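Local structure of Hpr(Ser) kinase (Coxiella burnetii, 3TQF) at residues A[69-72]-A[76-79]; A[79-82]-A[88-91]; A[131-136]-A[146-151]. The protein probably phosphorylates a serine of the carrier protein HPr using ATP and also removes that phosphate. All blocks are in the same frame, centred on the assembly; numbering follows the deposited sequence.

In the fold
Contacts 1 and 2 form one continuous region: D79 ends the hairpin strand 76-79 and caps helix 80-84, the centres of the two contacts lie about 11 Å apart, and I70 CD1 packs on V80 CG2 at 3.9 Å. Both lean on helix 29-38, which begins at the probable P-loop, and I72 of contact 1 touches S30 there. Contact 3 sits in the body of the domain, its centre about 24 Å from the centres of the other two. The assembly nevertheless joins contacts 1 and 3 across chains: I78 packs on T147 of the second subunit, while F133 and L148 receive G74, from the hairpin loop of the third subunit.

Contact 1: A[69-72]-A[76-79]; sequences YILI and GIID
The ring of Y69 slants across the side chains of I77 and D79, its CD1 lying 3.4 Å from I77 CG2 and its CE1 3.7 Å from D79 CB. The ring and the carboxylate planes are 46° apart. With CG beside the backbone N (chi1 -65°), the tyrosine ring leans over the neighbouring strand, and a large flat group suits this partly exposed face, which L71 shares. L71 reaches I77 through its CD1 methyl, 4.2 Å from I77 CD1. On the other face the contact is between isoleucines: I72 CD1 meets I78 CD1 at 3.6 Å, and I70 CG2 lies 4.3 Å from the same I78 methyl. Branched isoleucines suit both the extended backbone and this buried surface; I70 and I72 rest on S33, S30 and L34 of helix 29-38, and I78 on L83 of helix 80-84. Two reciprocal pairs of backbone bonds fix the register; I78 N donates to I70 O over 2.8 Å, and G76 N to I72 O over 2.8 Å. G76 adopts a positive phi (101°), where a side chain would press on the preceding carbonyl oxygen. L71, I77 and I78 also meet the second subunit. The whole is an antiparallel beta hairpin with a three-residue loop.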
loop_
_atom_site.group_PDB
_atom_site.type_symbol
_atom_site.label_atom_id
_atom_site.label_comp_id
_atom_site.label_asym_id
_atom_site.label_seq_id
_atom_site.Cartn_x
_atom_site.Cartn_y
_atom_site.Cartn_z
ATOM N N TYR A 69 -1.461 16.683 15.390
ATOM C CA TYR A 69 -1.644 17.125 14.010
ATOM C C TYR A 69 -0.483 16.728 13.099
ATOM O O TYR A 69 0.674 16.727 13.517
ATOM C CB TYR A 69 -1.846 18.636 13.963
ATOM C CG TYR A 69 -3.120 19.089 14.635
ATOM C CD1 TYR A 69 -4.345 18.988 13.985
ATOM C CD2 TYR A 69 -3.103 19.618 15.922
ATOM C CE1 TYR A 69 -5.518 19.404 14.598
ATOM C CE2 TYR A 69 -4.268 20.038 16.540
ATOM C CZ TYR A 69 -5.472 19.927 15.874
ATOM O OH TYR A 69 -6.630 20.339 16.485
ATOM N N ILE A 70 -0.824 16.387 11.856
ATOM C CA ILE A 70 0.130 16.028 10.806
ATOM C C ILE A 70 -0.196 16.863 9.580
ATOM O O ILE A 70 -1.363 17.066 9.272
ATOM C CB ILE A 70 -0.007 14.536 10.411
ATOM C CG1 ILE A 70 0.698 13.640 11.422
ATOM C CG2 ILE A 70 0.570 14.262 9.025
ATOM C CD1 ILE A 70 0.647 12.156 11.045
ATOM N N LEU A 71 0.828 17.344 8.886
ATOM C CA LEU A 71 0.636 18.055 7.628
ATOM C C LEU A 71 1.058 17.159 6.466
ATOM O O LEU A 71 2.160 16.605 6.468
ATOM C CB LEU A 71 1.447 19.352 7.617
ATOM C CG LEU A 71 1.406 20.181 6.327
ATOM C CD1 LEU A 71 0.007 20.727 6.068
ATOM C CD2 LEU A 71 2.416 21.318 6.390
ATOM N N ILE A 72 0.171 17.013 5.484
ATOM C CA ILE A 72 0.462 16.272 4.263
ATOM C C ILE A 72 0.018 17.121 3.084
ATOM O O ILE A 72 -1.155 17.476 2.981
ATOM C CB ILE A 72 -0.273 14.921 4.228
ATOM C CG1 ILE A 72 0.260 13.995 5.326
ATOM C CG2 ILE A 72 -0.116 14.259 2.868
ATOM C CD1 ILE A 72 -0.381 12.623 5.328
ATOM N N GLY A 76 -3.485 18.800 3.647
ATOM C CA GLY A 76 -3.388 19.880 4.629
ATOM C C GLY A 76 -3.184 19.308 6.019
ATOM O O GLY A 76 -2.486 18.317 6.189
ATOM N N ILE A 77 -3.804 19.924 7.014
ATOM C CA ILE A 77 -3.708 19.449 8.389
ATOM C C ILE A 77 -4.610 18.234 8.612
ATOM O O ILE A 77 -5.702 18.150 8.051
ATOM C CB ILE A 77 -4.076 20.571 9.385
ATOM C CG1 ILE A 77 -2.994 21.653 9.372
ATOM C CG2 ILE A 77 -4.237 20.027 10.798
ATOM C CD1 ILE A 77 -1.641 21.169 9.882
ATOM N N ILE A 78 -4.135 17.298 9.429
ATOM C CA ILE A 78 -4.881 16.099 9.766
ATOM C C ILE A 78 -4.952 15.965 11.284
ATOM O O ILE A 78 -3.938 15.699 11.932
ATOM C CB ILE A 78 -4.198 14.827 9.198
ATOM C CG1 ILE A 78 -4.058 14.911 7.677
ATOM C CG2 ILE A 78 -4.985 13.575 9.579
ATOM C CD1 ILE A 78 -3.245 13.779 7.083
ATOM N N ASP A 79 -6.145 16.157 11.842
ATOM C CA ASP A 79 -6.400 15.893 13.258
ATOM C C ASP A 79 -6.426 14.380 13.446
ATOM O O ASP A 79 -7.474 13.754 13.322
ATOM C CB ASP A 79 -7.734 16.525 13.684
ATOM C CG ASP A 79 -7.972 16.470 15.192
ATOM O OD1 ASP A 79 -7.288 15.702 15.897
ATOM O OD2 ASP A 79 -8.865 17.204 15.674
#

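Contact 2: A[79-82]-A[88-91]; sequences DVPK and AVVN
K82 N donates to D79 OD1 over 3.4 Å, a weak but straight bond (169°) that caps the start of helix 80-84, whose first two residues, V80 and P81, pack on A88 and V89. Aspartate is apt at the N-cap because its short carboxylate can reach forward to the amide of K82, and its negative charge probably interacts well with the positive end of the helix dipole. P81 suits the first turn: a proline near a helix N-terminus sacrifices no amide bond. The unit is thus an Asp-capped short helix, followed by a loop that returns past its first turn on the way to strand 92-102. Here V89 makes most of the contact from the loop side. Its CG2 lies 3.6 Å from P81 CD and 3.7 Å from P81 CG, touching the pyrrolidine ring through two adjacent carbons, and meets V80 CG1 at 3.8 Å. In V80 that methyl stands opposite the backbone N (chi1 168°), which directs it at the loop, where A88 CB is 4.1 Å away. Small A88 and branched V80 both also rest against I37 of helix 29-38, while A88 bonds through its backbone to L43 of strand 42-45.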
loop_
_atom_site.group_PDB
_atom_site.type_symbol
_atom_site.label_atom_id
_atom_site.label_comp_id
_atom_site.label_asym_id
_atom_site.label_seq_id
_atom_site.Cartn_x
_atom_site.Cartn_y
_atom_site.Cartn_z
ATOM N N ASP A 79 -6.145 16.157 11.842
ATOM C CA ASP A 79 -6.400 15.893 13.258
ATOM C C ASP A 79 -6.426 14.380 13.446
ATOM O O ASP A 79 -7.474 13.754 13.322
ATOM C CB ASP A 79 -7.734 16.525 13.684
ATOM C CG ASP A 79 -7.972 16.470 15.192
ATOM O OD1 ASP A 79 -7.288 15.702 15.897
ATOM O OD2 ASP A 79 -8.865 17.204 15.674
ATOM N N VAL A 80 -5.264 13.800 13.737
ATOM C CA VAL A 80 -5.117 12.344 13.804
ATOM C C VAL A 80 -6.039 11.682 14.834
ATOM O O VAL A 80 -6.639 10.655 14.533
ATOM C CB VAL A 80 -3.641 11.920 14.048
ATOM C CG1 VAL A 80 -3.549 10.443 14.394
ATOM C CG2 VAL A 80 -2.789 12.234 12.828
ATOM N N PRO A 81 -6.150 12.258 16.047
ATOM C CA PRO A 81 -7.102 11.731 17.026
ATOM C C PRO A 81 -8.537 11.649 16.514
ATOM O O PRO A 81 -9.192 10.622 16.685
ATOM C CB PRO A 81 -7.012 12.736 18.173
ATOM C CG PRO A 81 -5.651 13.249 18.106
ATOM C CD PRO A 81 -5.241 13.241 16.660
ATOM N N LYS A 82 -9.015 12.721 15.892
ATOM C CA LYS A 82 -10.367 12.746 15.346
ATOM C C LYS A 82 -10.588 11.607 14.346
ATOM O O LYS A 82 -11.637 10.962 14.366
ATOM C CB LYS A 82 -10.646 14.094 14.668
ATOM C CG LYS A 82 -12.102 14.303 14.223
ATOM C CD LYS A 82 -12.892 15.154 15.203
ATOM C CE LYS A 82 -14.365 15.215 14.815
ATOM N NZ LYS A 82 -15.119 16.239 15.601
ATOM N N ALA A 88 -4.439 6.605 19.058
ATOM C CA ALA A 88 -3.528 6.752 17.913
ATOM C C ALA A 88 -2.408 7.770 18.155
ATOM O O ALA A 88 -1.468 7.855 17.368
ATOM C CB ALA A 88 -4.316 7.142 16.666
ATOM N N VAL A 89 -2.523 8.550 19.230
ATOM C CA VAL A 89 -1.504 9.536 19.597
ATOM C C VAL A 89 -1.048 9.339 21.043
ATOM O O VAL A 89 -1.828 8.938 21.906
ATOM C CB VAL A 89 -2.029 10.977 19.440
ATOM C CG1 VAL A 89 -0.916 11.980 19.692
ATOM C CG2 VAL A 89 -2.620 11.182 18.056
ATOM N N VAL A 90 0.224 9.636 21.288
ATOM C CA VAL A 90 0.834 9.524 22.609
ATOM C C VAL A 90 1.625 10.796 22.886
ATOM O O VAL A 90 2.228 11.356 21.973
ATOM C CB VAL A 90 1.740 8.267 22.681
ATOM C CG1 VAL A 90 3.072 8.580 23.318
ATOM C CG2 VAL A 90 1.025 7.131 23.415
ATOM N N ASN A 91 1.612 11.262 24.133
ATOM C CA ASN A 91 2.264 12.539 24.469
ATOM C C ASN A 91 3.785 12.441 24.656
ATOM O O ASN A 91 4.493 13.430 24.461
ATOM C CB ASN A 91 1.595 13.227 25.673
ATOM C CG ASN A 91 1.749 12.452 26.974
ATOM O OD1 ASN A 91 2.211 11.310 26.991
ATOM N ND2 ASN A 91 1.355 13.080 28.077
#

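Contact 3: A[131-136]-A[146-151]; sequences ILFPIH and ETLVRN
This is a buried helix-on-sheet contact, in which helix 141-165 lays L148 against the strand 126-134 that precedes it in the chain. I131 and L148 point at each other tip to tip: the CD1 methyl of I131 lies 3.7 Å from L148 CG and 3.8 Å from L148 CD1, lying against the branch point and touching CG and both methyls. A fully extended isoleucine chain (chi2 -179°) carries that methyl out from the strand. The second branch helps too, with I131 CG2 3.9 Å from L148 CD2. F133, two residues along and on the same side of the strand, slides past L148 in the opposite direction, its CD2 approaching L148 CD2 at 4.0 Å. P134 CD lies over one face of its ring, offset toward the rim. Leucine is well placed on the helix, since its CD2 methyl reaches both strand residues. L148 also touches I99 of strand 92-102, F133 leans on L141 and L144, and G74 of the third subunit packs on F133 and L148. With no hydrogen bond between the segments, cohesion comes from aliphatic and aromatic carbon surfaces; this suggests that close packing and exclusion of water, more than directional bonding, hold this part of the helix on the sheet.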
loop_
_atom_site.group_PDB
_atom_site.type_symbol
_atom_site.label_atom_id
_atom_site.label_comp_id
_atom_site.label_asym_id
_atom_site.label_seq_id
_atom_site.Cartn_x
_atom_site.Cartn_y
_atom_site.Cartn_z
ATOM N N ILE A 131 19.653 3.376 11.584
ATOM C CA ILE A 131 19.648 2.593 10.358
ATOM C C ILE A 131 19.548 3.534 9.174
ATOM O O ILE A 131 18.763 4.467 9.193
ATOM C CB ILE A 131 18.464 1.603 10.322
ATOM C CG1 ILE A 131 18.542 0.638 11.511
ATOM C CG2 ILE A 131 18.452 0.829 9.005
ATOM C CD1 ILE A 131 17.429 -0.379 11.552
ATOM N N LEU A 132 20.367 3.296 8.160
ATOM C CA LEU A 132 20.235 3.982 6.879
ATOM C C LEU A 132 19.378 3.104 5.982
ATOM O O LEU A 132 19.793 2.011 5.617
ATOM C CB LEU A 132 21.609 4.213 6.233
ATOM C CG LEU A 132 22.656 5.023 7.010
ATOM C CD1 LEU A 132 23.848 5.298 6.120
ATOM C CD2 LEU A 132 22.105 6.329 7.543
ATOM N N PHE A 133 18.178 3.565 5.644
ATOM C CA PHE A 133 17.255 2.765 4.846
ATOM C C PHE A 133 17.042 3.346 3.455
ATOM O O PHE A 133 16.636 4.494 3.328
ATOM C CB PHE A 133 15.906 2.623 5.546
ATOM C CG PHE A 133 15.039 1.561 4.941
ATOM C CD1 PHE A 133 14.047 1.886 4.036
ATOM C CD2 PHE A 133 15.249 0.228 5.245
ATOM C CE1 PHE A 133 13.266 0.909 3.467
ATOM C CE2 PHE A 133 14.471 -0.757 4.676
ATOM C CZ PHE A 133 13.477 -0.416 3.786
ATOM N N PRO A 134 17.297 2.540 2.405
ATOM C CA PRO A 134 17.107 2.994 1.034
ATOM C C PRO A 134 15.634 3.106 0.676
ATOM O O PRO A 134 14.872 2.172 0.913
ATOM C CB PRO A 134 17.767 1.895 0.211
ATOM C CG PRO A 134 17.626 0.687 1.031
ATOM C CD PRO A 134 17.718 1.128 2.453
ATOM N N ILE A 135 15.247 4.241 0.102
ATOM C CA ILE A 135 13.851 4.503 -0.223
ATOM C C ILE A 135 13.589 4.323 -1.716
ATOM O O ILE A 135 14.052 5.112 -2.534
ATOM C CB ILE A 135 13.425 5.921 0.233
ATOM C CG1 ILE A 135 11.936 6.155 -0.038
ATOM C CG2 ILE A 135 14.262 6.997 -0.453
ATOM C CD1 ILE A 135 11.317 7.232 0.858
ATOM N N HIS A 136 12.858 3.267 -2.060
ATOM C CA HIS A 136 12.376 3.057 -3.423
ATOM C C HIS A 136 10.896 3.415 -3.452
ATOM O O HIS A 136 10.170 3.087 -2.512
ATOM C CB HIS A 136 12.557 1.601 -3.839
ATOM C CG HIS A 136 13.981 1.141 -3.839
ATOM N ND1 HIS A 136 14.806 1.271 -4.936
ATOM C CD2 HIS A 136 14.723 0.539 -2.879
ATOM C CE1 HIS A 136 15.996 0.775 -4.650
ATOM N NE2 HIS A 136 15.973 0.326 -3.408
ATOM N N GLU A 146 7.895 -0.930 9.247
ATOM C CA GLU A 146 7.337 -1.713 10.354
ATOM C C GLU A 146 8.141 -2.985 10.581
ATOM O O GLU A 146 8.417 -3.357 11.714
ATOM C CB GLU A 146 5.871 -2.070 10.086
ATOM C CG GLU A 146 5.263 -3.029 11.108
ATOM C CD GLU A 146 3.862 -3.449 10.743
ATOM O OE1 GLU A 146 2.918 -2.677 10.993
ATOM O OE2 GLU A 146 3.700 -4.556 10.201
ATOM N N THR A 147 8.507 -3.649 9.492
ATOM C CA THR A 147 9.286 -4.884 9.557
ATOM C C THR A 147 10.706 -4.616 10.059
ATOM O O THR A 147 11.244 -5.391 10.848
ATOM C CB THR A 147 9.340 -5.575 8.185
ATOM O OG1 THR A 147 8.006 -5.748 7.694
ATOM C CG2 THR A 147 10.008 -6.931 8.289
ATOM N N LEU A 148 11.297 -3.513 9.603
ATOM C CA LEU A 148 12.621 -3.091 10.057
ATOM C C LEU A 148 12.649 -2.861 11.561
ATOM O O LEU A 148 13.626 -3.210 12.227
ATOM C CB LEU A 148 13.030 -1.799 9.359
ATOM C CG LEU A 148 14.459 -1.317 9.580
ATOM C CD1 LEU A 148 15.443 -2.161 8.784
ATOM C CD2 LEU A 148 14.569 0.144 9.192
ATOM N N VAL A 149 11.580 -2.264 12.086
ATOM C CA VAL A 149 11.503 -1.905 13.504
ATOM C C VAL A 149 11.279 -3.136 14.364
ATOM O O VAL A 149 11.875 -3.264 15.424
ATOM C CB VAL A 149 10.383 -0.867 13.773
ATOM C CG1 VAL A 149 10.198 -0.638 15.265
ATOM C CG2 VAL A 149 10.697 0.448 13.073
ATOM N N ARG A 150 10.421 -4.041 13.906
ATOM C CA ARG A 150 10.146 -5.287 14.632
ATOM C C ARG A 150 11.385 -6.171 14.688
ATOM O O ARG A 150 11.645 -6.814 15.701
ATOM C CB ARG A 150 8.982 -6.043 13.986
ATOM C CG ARG A 150 7.646 -5.315 14.095
ATOM C CD ARG A 150 6.580 -5.985 13.270
ATOM N NE ARG A 150 6.232 -7.289 13.821
ATOM C CZ ARG A 150 5.721 -8.302 13.128
ATOM N NH1 ARG A 150 5.487 -8.192 11.823
ATOM N NH2 ARG A 150 5.449 -9.441 13.745
ATOM N N ASN A 151 12.144 -6.195 13.596
ATOM C CA ASN A 151 13.423 -6.903 13.558
ATOM C C ASN A 151 14.415 -6.301 14.528
ATOM O O ASN A 151 15.173 -7.024 15.175
ATOM C CB ASN A 151 14.029 -6.893 12.143
ATOM C CG ASN A 151 13.768 -8.177 11.381
ATOM O OD1 ASN A 151 12.834 -8.914 11.679
ATOM N ND2 ASN A 151 14.602 -8.451 10.392
#